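DUF3829 family protein (PDB 4YJW) is of unknown function, but folds as an elongated all-alpha bundle of a DUF3829-type family and is probably a secreted or membrane-tethered lipoprotein. Local coordinates at residues 17-20 with 21-24; 77-80 with 81-84; 94-97 with 98-102; 127-130 with 131-135; 151-154 with 155-158. All blocks are in the same frame, centred on the assembly; numbering follows the deposited sequence. Where two conformers were deposited one is given.

Contact 1 (17-20 with 21-24)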
loop_
_atom_site.group_PDB
_atom_site.type_symbol
_atom_site.label_atom_id
_atom_site.label_comp_id
_atom_site.label_asym_id
_atom_site.label_seq_id
_atom_site.Cartn_x
_atom_site.Cartn_y
_atom_site.Cartn_z
ATOM N N GLU A 17 -11.229 17.853 10.339
ATOM C CA GLU A 17 -10.128 17.472 9.448
ATOM C C GLU A 17 -9.713 16.039 9.741
ATOM O O GLU A 17 -9.400 15.302 8.813
ATOM C CB GLU A 17 -8.917 18.429 9.552
ATOM C CG GLU A 17 -9.212 19.853 9.077
ATOM C CD GLU A 17 -9.755 19.951 7.660
ATOM O OE1 GLU A 17 -9.116 19.403 6.730
ATOM O OE2 GLU A 17 -10.859 20.516 7.494
ATOM N N VAL A 18 -9.711 15.627 11.024
ATOM C CA VAL A 18 -9.393 14.229 11.361
ATOM C C VAL A 18 -10.405 13.301 10.658
ATOM O O VAL A 18 -9.996 12.311 10.052
ATOM C CB VAL A 18 -9.372 13.999 12.901
ATOM C CG1 VAL A 18 -9.275 12.506 13.243
ATOM C CG2 VAL A 18 -8.219 14.770 13.545
HETATM N N MSE A 19 -11.709 13.648 10.692
HETATM C CA MSE A 19 -12.748 12.828 10.036
HETATM C C MSE A 19 -12.512 12.737 8.514
HETATM O O MSE A 19 -12.688 11.667 7.926
HETATM C CB MSE A 19 -14.165 13.378 10.326
HETATM C CG MSE A 19 -14.558 13.330 11.807
HETATM SE SE MSE A 19 -14.174 11.620 12.684
HETATM C CE MSE A 19 -15.222 10.419 11.578
ATOM N N LYS A 20 -12.090 13.845 7.888
ATOM C CA LYS A 20 -11.808 13.880 6.440
ATOM C C LYS A 20 -10.637 12.953 6.141
ATOM O O LYS A 20 -10.709 12.150 5.206
ATOM C CB LYS A 20 -11.527 15.300 5.942
ATOM C CG LYS A 20 -12.725 16.261 6.075
ATOM C CD LYS A 20 -12.341 17.686 5.603
ATOM C CE LYS A 20 -13.443 18.671 5.924
ATOM N NZ LYS A 20 -13.012 20.084 5.679
ATOM N N TYR A 21 -9.575 13.042 6.964
ATOM C CA TYR A 21 -8.376 12.217 6.821
ATOM C C TYR A 21 -8.723 10.734 6.979
ATOM O O TYR A 21 -8.279 9.905 6.181
ATOM C CB TYR A 21 -7.304 12.647 7.838
ATOM C CG TYR A 21 -5.950 12.018 7.568
ATOM C CD1 TYR A 21 -5.642 10.746 8.054
ATOM C CD2 TYR A 21 -4.953 12.721 6.897
ATOM C CE1 TYR A 21 -4.400 10.161 7.816
ATOM C CE2 TYR A 21 -3.696 12.151 6.671
ATOM C CZ TYR A 21 -3.427 10.871 7.134
ATOM O OH TYR A 21 -2.203 10.275 6.931
ATOM N N TYR A 22 -9.561 10.405 7.978
ATOM C CA TYR A 22 -9.971 9.013 8.198
ATOM C C TYR A 22 -10.821 8.498 7.028
ATOM O O TYR A 22 -10.567 7.401 6.526
ATOM C CB TYR A 22 -10.745 8.890 9.503
ATOM C CG TYR A 22 -11.263 7.495 9.775
ATOM C CD1 TYR A 22 -10.389 6.420 9.925
ATOM C CD2 TYR A 22 -12.621 7.262 9.970
ATOM C CE1 TYR A 22 -10.857 5.140 10.217
ATOM C CE2 TYR A 22 -13.098 5.986 10.295
ATOM C CZ TYR A 22 -12.215 4.925 10.383
ATOM O OH TYR A 22 -12.681 3.665 10.682
ATOM N N ASP A 23 -11.830 9.268 6.610
ATOM C CA ASP A 23 -12.688 8.865 5.482
ATOM C C ASP A 23 -11.855 8.614 4.205
ATOM O O ASP A 23 -12.073 7.608 3.529
ATOM C CB ASP A 23 -13.781 9.925 5.226
ATOM C CG ASP A 23 -14.831 10.010 6.327
ATOM O OD1 ASP A 23 -15.036 8.994 7.041
ATOM O OD2 ASP A 23 -15.453 11.084 6.473
ATOM N N THR A 24 -10.873 9.500 3.903
ATOM C CA THR A 24 -10.007 9.377 2.719
ATOM C C THR A 24 -9.125 8.135 2.903
ATOM O O THR A 24 -9.004 7.334 1.968
ATOM C CB THR A 24 -9.199 10.675 2.522
ATOM O OG1 THR A 24 -10.128 11.768 2.366
ATOM C CG2 THR A 24 -8.291 10.609 1.304
#
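T24 turns its hydroxyl back onto the carbonyl of K20, one turn earlier in helix 10-32, in the side-chain-to-backbone bond that threonine often makes within an alpha helix. From the beta-branched CB, 3.4 Å from K20 O, the side chain parts in two. OG1 stands beside its own backbone N (chi1 -59°) and gives its proton to K20 O at 2.9 Å, while CG2 takes the other branch, beside the carbonyl carbon. T24 N binds the same oxygen at 3.0 Å from the opposite face of the carbonyl plane, OG1 coming in well above that plane, away from the lone-pair directions. A valine at this position would probably leave K20 O with the amide as its sole donor from T24 and cost the helix surface a polar tie. K20 itself stretches the other way: its chain is extended beyond CG, and its amine forms a salt bridge with E17 one turn back, suiting a long charged residue to this exposed flank. The inner flank is aromatic. Y21 packs among Y76, F69 and Y89, and its OH is satisfied by V70 O; Y22 leans on V152 of helix 121-159. M19, a selenomethionine, curls on the side that faces helix 121-159 until its terminal methyl CE approaches the Y22 ring obliquely, 4.4 Å from CD2.

Contact 2 (77-80 with 81-84)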
loop_
_atom_site.group_PDB
_atom_site.type_symbol
_atom_site.label_atom_id
_atom_site.label_comp_id
_atom_site.label_asym_id
_atom_site.label_seq_id
_atom_site.Cartn_x
_atom_site.Cartn_y
_atom_site.Cartn_z
ATOM N N PHE A 77 -2.891 16.581 13.987
ATOM C CA PHE A 77 -2.360 15.381 14.625
ATOM C C PHE A 77 -1.165 15.787 15.450
ATOM O O PHE A 77 -0.453 16.719 15.062
ATOM C CB PHE A 77 -1.917 14.336 13.584
ATOM C CG PHE A 77 -3.003 13.680 12.768
ATOM C CD1 PHE A 77 -3.903 12.796 13.357
ATOM C CD2 PHE A 77 -3.105 13.913 11.405
ATOM C CE1 PHE A 77 -4.889 12.162 12.591
ATOM C CE2 PHE A 77 -4.084 13.269 10.640
ATOM C CZ PHE A 77 -4.977 12.412 11.241
ATOM N N SER A 78 -0.884 15.056 16.535
ATOM C CA SER A 78 0.320 15.278 17.327
ATOM C C SER A 78 1.528 15.055 16.426
ATOM O O SER A 78 1.409 14.317 15.439
ATOM C CB SER A 78 0.357 14.319 18.512
ATOM O OG SER A 78 0.649 12.999 18.077
ATOM N N GLU A 79 2.678 15.661 16.752
ATOM C CA GLU A 79 3.892 15.497 15.953
ATOM C C GLU A 79 4.247 14.010 15.812
ATOM O O GLU A 79 4.621 13.584 14.718
ATOM C CB GLU A 79 5.066 16.312 16.546
ATOM C CG GLU A 79 6.381 16.238 15.771
ATOM C CD GLU A 79 6.386 16.530 14.277
ATOM O OE1 GLU A 79 5.425 17.151 13.769
ATOM O OE2 GLU A 79 7.381 16.156 13.618
ATOM N N ASN A 80 4.063 13.213 16.888
ATOM C CA ASN A 80 4.342 11.779 16.845
ATOM C C ASN A 80 3.414 11.051 15.864
ATOM O O ASN A 80 3.902 10.303 15.015
ATOM C CB ASN A 80 4.225 11.157 18.229
ATOM C CG ASN A 80 4.692 9.726 18.266
ATOM O OD1 ASN A 80 5.858 9.413 17.997
ATOM N ND2 ASN A 80 3.777 8.820 18.568
ATOM N N ASP A 81 2.086 11.275 15.976
ATOM C CA ASP A 81 1.094 10.639 15.086
ATOM C C ASP A 81 1.292 11.071 13.640
ATOM O O ASP A 81 1.174 10.238 12.739
ATOM C CB ASP A 81 -0.338 10.931 15.561
ATOM C CG ASP A 81 -0.703 10.196 16.844
ATOM O OD1 ASP A 81 -0.165 9.089 17.072
ATOM O OD2 ASP A 81 -1.523 10.727 17.616
ATOM N N ARG A 82 1.611 12.364 13.430
ATOM C CA ARG A 82 1.867 12.951 12.113
ATOM C C ARG A 82 3.050 12.238 11.446
ATOM O O ARG A 82 2.956 11.851 10.276
ATOM C CB ARG A 82 2.153 14.460 12.275
ATOM C CG ARG A 82 2.149 15.251 10.981
ATOM C CD ARG A 82 2.600 16.677 11.218
ATOM N NE ARG A 82 2.332 17.524 10.058
ATOM C CZ ARG A 82 2.760 18.773 9.916
ATOM N NH1 ARG A 82 3.499 19.341 10.862
ATOM N NH2 ARG A 82 2.454 19.465 8.827
ATOM N N GLN A 83 4.162 12.047 12.205
ATOM C CA GLN A 83 5.364 11.371 11.696
ATOM C C GLN A 83 5.095 9.893 11.380
ATOM O O GLN A 83 5.503 9.403 10.320
ATOM C CB GLN A 83 6.538 11.496 12.673
ATOM C CG GLN A 83 7.181 12.892 12.695
ATOM C CD GLN A 83 7.524 13.442 11.321
ATOM O OE1 GLN A 83 8.226 12.816 10.514
ATOM N NE2 GLN A 83 7.018 14.627 11.026
ATOM N N ASN A 84 4.401 9.189 12.280
ATOM C CA ASN A 84 4.075 7.777 12.059
ATOM C C ASN A 84 3.137 7.595 10.853
ATOM O O ASN A 84 3.345 6.660 10.083
ATOM C CB ASN A 84 3.492 7.155 13.314
ATOM C CG ASN A 84 4.542 6.994 14.400
ATOM O OD1 ASN A 84 5.750 6.921 14.137
ATOM N ND2 ASN A 84 4.117 6.965 15.647
HETATM O O HOH W 1 -2.779 13.081 17.175
#
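The hydroxyl of S78 is held from two sides by D81. OG accepts the backbone N-H of D81 at 3.1 Å in a nearly straight bond (166°), and gives its own proton to D81 OD2 in a weak bond of 3.2 Å. Serine manages this by placing OG between its backbone N and carbonyl carbon (chi1 73°), the crowded position, from which a short side chain reaches the amide three residues ahead. The aspartate answers with CG beside its own backbone N, bringing OD2 back over the start of the helix. There a water closes the loop, accepting from S78 N at 2.8 Å and donating to D81 OD2 at 2.7 Å. S78 is thus the N-cap of helix 79-111, and the pair resembles a capping box in which a water stands where the direct bond from the aspartate to the N-cap amide would be. An asparagine in place of D81 removes the negative charge, and would probably leave the S78 hydroxyl and the water more weakly held at the positive end of the helix. The first full backbone bond follows at once, R82 N to S78 O, at 2.8 Å. On the solvent side E79 bends at chi2 and lays OE2 near the amide of Q83, where NE2 makes a weak bond of 3.0 Å; the carboxylate and amide planes are turned 35° apart. On the inner side F77, just before the cap, presses its ring against L148 and I151 of helix 121-159, its edge toward the bridging water.

Contact 3 (94-97 with 98-102)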
loop_
_atom_site.group_PDB
_atom_site.type_symbol
_atom_site.label_atom_id
_atom_site.label_comp_id
_atom_site.label_asym_id
_atom_site.label_seq_id
_atom_site.Cartn_x
_atom_site.Cartn_y
_atom_site.Cartn_z
ATOM N N ARG A 94 5.661 3.385 -1.768
ATOM C CA ARG A 94 6.885 2.848 -2.375
ATOM C C ARG A 94 6.782 1.335 -2.543
ATOM O O ARG A 94 7.208 0.814 -3.584
ATOM C CB ARG A 94 8.122 3.199 -1.540
ATOM C CG ARG A 94 8.666 4.600 -1.804
ATOM C CD ARG A 94 9.768 4.920 -0.810
ATOM N NE ARG A 94 10.453 6.179 -1.100
ATOM C CZ ARG A 94 11.763 6.291 -1.299
ATOM N NH1 ARG A 94 12.543 5.217 -1.261
ATOM N NH2 ARG A 94 12.302 7.476 -1.546
ATOM N N SER A 95 6.201 0.631 -1.525
ATOM C CA SER A 95 6.031 -0.836 -1.515
ATOM C C SER A 95 5.039 -1.285 -2.574
ATOM O O SER A 95 5.270 -2.323 -3.219
ATOM C CB SER A 95 5.608 -1.348 -0.139
ATOM O OG SER A 95 6.676 -1.217 0.785
ATOM N N ILE A 96 3.956 -0.500 -2.783
ATOM C CA ILE A 96 2.952 -0.798 -3.819
ATOM C C ILE A 96 3.625 -0.728 -5.165
ATOM O O ILE A 96 3.484 -1.643 -5.982
ATOM C CB ILE A 96 1.715 0.156 -3.740
ATOM C CG1 ILE A 96 0.762 -0.246 -2.581
ATOM C CG2 ILE A 96 0.931 0.176 -5.081
ATOM C CD1 ILE A 96 -0.020 -1.741 -2.763
ATOM N N SER A 97 4.411 0.336 -5.386
ATOM C CA SER A 97 5.105 0.525 -6.662
ATOM C C SER A 97 6.054 -0.648 -6.932
ATOM O O SER A 97 5.973 -1.272 -7.991
ATOM C CB SER A 97 5.880 1.839 -6.641
ATOM O OG SER A 97 6.501 2.046 -7.898
ATOM N N ALA A 98 6.849 -1.010 -5.930
ATOM C CA ALA A 98 7.818 -2.100 -6.053
ATOM C C ALA A 98 7.114 -3.423 -6.331
ATOM O O ALA A 98 7.596 -4.184 -7.173
ATOM C CB ALA A 98 8.647 -2.209 -4.782
ATOM N N PHE A 99 6.017 -3.723 -5.598
ATOM C CA PHE A 99 5.302 -4.990 -5.744
ATOM C C PHE A 99 4.811 -5.196 -7.179
ATOM O O PHE A 99 5.059 -6.257 -7.772
ATOM C CB PHE A 99 4.126 -5.079 -4.748
ATOM C CG PHE A 99 3.478 -6.448 -4.753
ATOM C CD1 PHE A 99 4.058 -7.514 -4.065
ATOM C CD2 PHE A 99 2.300 -6.679 -5.473
ATOM C CE1 PHE A 99 3.439 -8.781 -4.057
ATOM C CE2 PHE A 99 1.706 -7.949 -5.498
ATOM C CZ PHE A 99 2.267 -8.986 -4.764
ATOM N N TYR A 100 4.149 -4.189 -7.751
ATOM C CA TYR A 100 3.608 -4.328 -9.112
ATOM C C TYR A 100 4.671 -4.167 -10.173
ATOM O O TYR A 100 4.629 -4.891 -11.165
ATOM C CB TYR A 100 2.446 -3.347 -9.325
ATOM C CG TYR A 100 1.208 -3.786 -8.580
ATOM C CD1 TYR A 100 0.988 -3.387 -7.264
ATOM C CD2 TYR A 100 0.268 -4.626 -9.177
ATOM C CE1 TYR A 100 -0.133 -3.792 -6.563
ATOM C CE2 TYR A 100 -0.877 -5.030 -8.487
ATOM C CZ TYR A 100 -1.080 -4.594 -7.183
ATOM O OH TYR A 100 -2.196 -4.952 -6.484
ATOM N N GLU A 101 5.673 -3.291 -9.965
ATOM C CA GLU A 101 6.761 -3.161 -10.949
ATOM C C GLU A 101 7.620 -4.443 -10.994
ATOM O O GLU A 101 8.053 -4.838 -12.080
ATOM C CB GLU A 101 7.649 -1.937 -10.666
ATOM C CG GLU A 101 6.980 -0.622 -11.091
ATOM C CD GLU A 101 6.654 -0.454 -12.571
ATOM O OE1 GLU A 101 7.446 -0.924 -13.417
ATOM O OE2 GLU A 101 5.626 0.182 -12.887
ATOM N N ASN A 102 7.908 -5.058 -9.814
ATOM C CA ASN A 102 8.691 -6.307 -9.762
ATOM C C ASN A 102 7.981 -7.404 -10.547
ATOM O O ASN A 102 8.647 -8.155 -11.256
ATOM C CB ASN A 102 8.921 -6.774 -8.316
ATOM C CG ASN A 102 9.968 -6.003 -7.568
ATOM O OD1 ASN A 102 10.784 -5.282 -8.152
ATOM N ND2 ASN A 102 9.954 -6.118 -6.233
#
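The ring of Y100 meets the backbone of I96 edge-on: I96 O lies in the ring plane, 3.3 Å from CD1. CD2 of F99 stands 3.9 Å over one face of the same ring, nearer its border than its centre, while Y100 CD1 in turn lies at the edge of the F99 ring and in its plane. Beside the carbonyl, I96 CG2 comes within 4.2 Å of Y100 CD1, and the two side chains run alongside each other in the same direction. Y100 reaches this place because its CG stands beside the backbone N (chi1 -73°), which tips the ring back along the preceding turn. The oxygen at the ring edge also accepts the backbone N-H of Y100, in a long but straight bond of 3.2 Å and 171°. The phenol OH bonds to E37, so tyrosine serves here with an apolar flank and a polar tip. F99, wholly apolar, goes among I38, V41 and L42 of helix 35-44. On the exposed side, E101 folds its CG to 3.3 Å from S97 O, alongside the carbonyl that its own amide N binds at 2.8 Å. The buried S95 satisfies its hydroxyl on R91 O. Such a split, with aromatic and aliphatic groups inward and charge outward, is that of an amphipathic helix in an all-alpha bundle.

Contact 4 (127-130 with 131-135)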
loop_
_atom_site.group_PDB
_atom_site.type_symbol
_atom_site.label_atom_id
_atom_site.label_comp_id
_atom_site.label_asym_id
_atom_site.label_seq_id
_atom_site.Cartn_x
_atom_site.Cartn_y
_atom_site.Cartn_z
ATOM N N ARG A 127 10.998 -13.369 -6.353
ATOM C CA ARG A 127 10.056 -14.153 -5.507
ATOM C C ARG A 127 10.252 -13.834 -4.022
ATOM O O ARG A 127 9.273 -13.659 -3.288
ATOM C CB ARG A 127 10.240 -15.673 -5.736
ATOM C CG ARG A 127 9.708 -16.120 -7.101
ATOM C CD ARG A 127 10.268 -17.482 -7.469
ATOM N NE ARG A 127 9.815 -17.825 -8.815
ATOM C CZ ARG A 127 10.499 -18.543 -9.690
ATOM N NH1 ARG A 127 11.702 -19.029 -9.373
ATOM N NH2 ARG A 127 9.984 -18.807 -10.880
ATOM N N LYS A 128 11.507 -13.790 -3.557
ATOM C CA LYS A 128 11.765 -13.529 -2.141
ATOM C C LYS A 128 11.290 -12.121 -1.739
ATOM O O LYS A 128 10.674 -11.937 -0.682
ATOM C CB LYS A 128 13.262 -13.703 -1.826
ATOM C CG LYS A 128 13.754 -15.165 -1.912
ATOM C CD LYS A 128 15.219 -15.264 -1.446
ATOM C CE LYS A 128 16.182 -14.758 -2.491
ATOM N NZ LYS A 128 17.597 -15.014 -2.100
ATOM N N GLU A 129 11.570 -11.135 -2.587
ATOM C CA GLU A 129 11.232 -9.733 -2.321
ATOM C C GLU A 129 9.730 -9.520 -2.373
ATOM O O GLU A 129 9.191 -8.819 -1.514
ATOM C CB GLU A 129 11.944 -8.822 -3.314
ATOM C CG GLU A 129 11.795 -7.327 -3.023
ATOM C CD GLU A 129 12.387 -6.751 -1.745
ATOM O OE1 GLU A 129 13.371 -7.316 -1.214
ATOM O OE2 GLU A 129 11.880 -5.694 -1.300
ATOM N N GLU A 130 9.048 -10.156 -3.340
ATOM C CA GLU A 130 7.580 -10.036 -3.462
ATOM C C GLU A 130 6.886 -10.606 -2.229
ATOM O O GLU A 130 5.881 -10.046 -1.787
ATOM C CB GLU A 130 7.071 -10.728 -4.740
ATOM C CG GLU A 130 7.528 -10.031 -6.008
ATOM C CD GLU A 130 6.876 -8.683 -6.212
ATOM O OE1 GLU A 130 7.371 -7.699 -5.619
ATOM O OE2 GLU A 130 5.914 -8.601 -7.007
ATOM N N LEU A 131 7.413 -11.714 -1.660
ATOM C CA LEU A 131 6.804 -12.303 -0.456
ATOM C C LEU A 131 6.926 -11.310 0.712
ATOM O O LEU A 131 5.947 -11.058 1.422
ATOM C CB LEU A 131 7.425 -13.682 -0.101
ATOM C CG LEU A 131 6.844 -14.385 1.158
ATOM C CD1 LEU A 131 5.372 -14.770 0.977
ATOM C CD2 LEU A 131 7.682 -15.582 1.576
ATOM N N LEU A 132 8.101 -10.717 0.882
ATOM C CA LEU A 132 8.325 -9.743 1.951
ATOM C C LEU A 132 7.429 -8.510 1.776
ATOM O O LEU A 132 6.810 -8.066 2.746
ATOM C CB LEU A 132 9.790 -9.330 1.953
ATOM C CG LEU A 132 10.777 -10.376 2.488
ATOM C CD1 LEU A 132 12.192 -9.847 2.424
ATOM C CD2 LEU A 132 10.426 -10.803 3.933
ATOM N N LEU A 133 7.321 -7.996 0.531
ATOM C CA LEU A 133 6.477 -6.836 0.213
ATOM C C LEU A 133 5.011 -7.118 0.486
ATOM O O LEU A 133 4.316 -6.237 1.009
ATOM C CB LEU A 133 6.658 -6.394 -1.262
ATOM C CG LEU A 133 7.970 -5.650 -1.574
ATOM C CD1 LEU A 133 8.202 -5.581 -3.080
ATOM C CD2 LEU A 133 7.977 -4.222 -0.955
ATOM N N SER A 134 4.534 -8.338 0.160
ATOM C CA SER A 134 3.118 -8.691 0.366
ATOM C C SER A 134 2.728 -8.634 1.849
ATOM O O SER A 134 1.630 -8.182 2.178
ATOM C CB SER A 134 2.814 -10.073 -0.200
ATOM O OG SER A 134 3.390 -11.128 0.554
ATOM N N ILE A 135 3.621 -9.088 2.735
ATOM C CA ILE A 135 3.400 -9.041 4.195
ATOM C C ILE A 135 3.396 -7.572 4.648
ATOM O O ILE A 135 2.493 -7.158 5.386
ATOM C CB ILE A 135 4.474 -9.885 4.949
ATOM C CG1 ILE A 135 4.376 -11.367 4.543
ATOM C CG2 ILE A 135 4.351 -9.712 6.485
ATOM C CD1 ILE A 135 5.644 -12.205 4.811
#
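E130 swings its CG beside its own backbone N (chi1 -67°) and bends again at chi2, which carries OE1 across to L133, 3.4 Å from CD1. E129 takes the other course: CG lies opposite its backbone N and beside the carbonyl carbon (chi1 -173°), and the bend that follows sets OE2 3.9 Å from L133 CG. Two glutamate chains therefore slant across the leucine, and its branched end meets CG and OE2 of E129 and OE1 of E130. Its CG also lies 3.4 Å from E129 O, the carbonyl that accepts its amide N at 2.9 Å. The two acids differ in setting. E129 is exposed, whereas E130 is buried and its OE1 is met by N102 ND2, a polar pair inside the bundle. S134 spares its hydroxyl a similar need by turning inward on its own helix, OG donating to L131 O at 2.7 Å; serine is small enough to do this in a buried position. L132 curls back, its CG 3.5 Å from K128 O. R127 leaves this turn altogether and spreads its guanidinium between L45 O, Y106 OH and the carboxylate of D124. In helix 121-159, this turn lies between two partners: L133 packs on S95, A98 and N102 of helix 79-111, while S134 touches I38 and L42 of helix 35-44, with E130 reaching both.

Contact 5 (151-154 with 155-158)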
loop_
_atom_site.group_PDB
_atom_site.type_symbol
_atom_site.label_atom_id
_atom_site.label_comp_id
_atom_site.label_asym_id
_atom_site.label_seq_id
_atom_site.Cartn_x
_atom_site.Cartn_y
_atom_site.Cartn_z
ATOM N N ILE A 151 -7.760 8.260 17.619
ATOM C CA ILE A 151 -7.820 9.703 17.311
ATOM C C ILE A 151 -9.226 10.053 16.780
ATOM O O ILE A 151 -9.783 11.100 17.128
ATOM C CB ILE A 151 -6.710 10.117 16.279
ATOM C CG1 ILE A 151 -5.298 9.711 16.753
ATOM C CG2 ILE A 151 -6.773 11.645 15.976
ATOM C CD1 ILE A 151 -4.171 9.830 15.665
ATOM N N VAL A 152 -9.784 9.168 15.932
ATOM C CA VAL A 152 -11.116 9.284 15.335
ATOM C C VAL A 152 -12.159 9.312 16.460
ATOM O O VAL A 152 -13.078 10.147 16.421
ATOM C CB VAL A 152 -11.366 8.170 14.294
ATOM C CG1 VAL A 152 -12.855 8.039 13.950
ATOM C CG2 VAL A 152 -10.576 8.476 13.026
ATOM N N GLU A 153 -11.996 8.438 17.481
ATOM C CA GLU A 153 -12.892 8.415 18.642
ATOM C C GLU A 153 -12.793 9.759 19.379
ATOM O O GLU A 153 -13.808 10.311 19.806
ATOM C CB GLU A 153 -12.575 7.224 19.571
ATOM C CG GLU A 153 -13.449 7.116 20.824
ATOM C CD GLU A 153 -14.947 7.365 20.708
ATOM O OE1 GLU A 153 -15.578 6.870 19.745
ATOM O OE2 GLU A 153 -15.498 8.025 21.616
ATOM N N GLY A 154 -11.569 10.294 19.467
ATOM C CA GLY A 154 -11.298 11.585 20.095
ATOM C C GLY A 154 -11.975 12.716 19.330
ATOM O O GLY A 154 -12.500 13.659 19.936
ATOM N N ALA A 155 -12.005 12.609 17.983
ATOM C CA ALA A 155 -12.640 13.586 17.091
ATOM C C ALA A 155 -14.162 13.526 17.242
ATOM O O ALA A 155 -14.826 14.566 17.268
ATOM C CB ALA A 155 -12.232 13.329 15.640
ATOM N N LYS A 156 -14.713 12.312 17.378
ATOM C CA LYS A 156 -16.151 12.121 17.582
ATOM C C LYS A 156 -16.583 12.774 18.913
ATOM O O LYS A 156 -17.620 13.444 18.947
ATOM C CB LYS A 156 -16.516 10.635 17.534
ATOM C CG LYS A 156 -16.474 10.061 16.120
ATOM C CD LYS A 156 -16.855 8.590 16.119
ATOM C CE LYS A 156 -16.650 7.947 14.775
ATOM N NZ LYS A 156 -17.052 6.518 14.794
ATOM N N ILE A 157 -15.735 12.676 19.968
ATOM C CA ILE A 157 -15.991 13.332 21.265
ATOM C C ILE A 157 -16.117 14.854 21.052
ATOM O O ILE A 157 -17.094 15.453 21.508
ATOM C CB ILE A 157 -14.885 13.002 22.311
ATOM C CG1 ILE A 157 -14.944 11.523 22.756
ATOM C CG2 ILE A 157 -14.933 13.972 23.518
ATOM C CD1 ILE A 157 -13.660 11.026 23.448
ATOM N N THR A 158 -15.139 15.466 20.351
ATOM C CA THR A 158 -15.127 16.907 20.090
ATOM C C THR A 158 -16.364 17.323 19.282
ATOM O O THR A 158 -16.956 18.358 19.595
ATOM C CB THR A 158 -13.815 17.321 19.390
ATOM O OG1 THR A 158 -12.704 16.881 20.181
ATOM C CG2 THR A 158 -13.701 18.827 19.183
#
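Near its C-terminal end, helix 121-159 repeats a classical helical device, a threonine hydroxyl bonded to the carbonyl four residues before it, here T158 to G154. OG1 stands beside the backbone N of T158 (chi1 -55°) and donates to G154 O at 3.2 Å. T158 N reaches that oxygen at 3.2 Å too, but from the opposite face of the carbonyl plane, so two donors share one acceptor, both of them tilted from its plane. Glycine contributes nothing but this backbone to the pairing. A155, the next residue, turns its CB to within 3.4 Å of V152 O, and its amide N is bound to I151 O at 2.8 Å; a methyl group is small enough for the close approach of A15 on helix 10-32. This is the inner side of an amphipathic helix, which I151 continues by packing on V18. The outer side is longer and more polar. K156 runs extended from CG outward, its CG passing 3.4 Å from V152 O before CE comes to 3.9 Å from V152 CG1. Lysine suits this exposed flank, since its methylenes run past the carbonyl and touch the valine while the amine is carried beyond it. I157, which is exposed, lays CG1 back against the preceding turn, 3.4 Å from E153 O, the oxygen that also accepts its backbone N-H.

How the contacts relate
The five turns fall into two groups along the elongated bundle. Contacts 1, 2 and 5 meet at one end. The centres of contacts 1 and 5 are about 11 Å apart, with Y22 CG 3.5 Å from V152 CG2 and M19 SE 3.9 Å from A155 CB. Contact 2 joins both: F77 CZ lies 3.7 Å from Y21 CD1, in an edge-to-face pair, and F77 CD1 lies 3.8 Å from I151 CD1. Contacts 3 and 4 pair farther along, centres about 10 Å apart, where N102 ND2 probably bonds to E130 OE1 at 3.1 Å. Although contacts 4 and 5 share helix 121-159, their centres are about 36 Å apart.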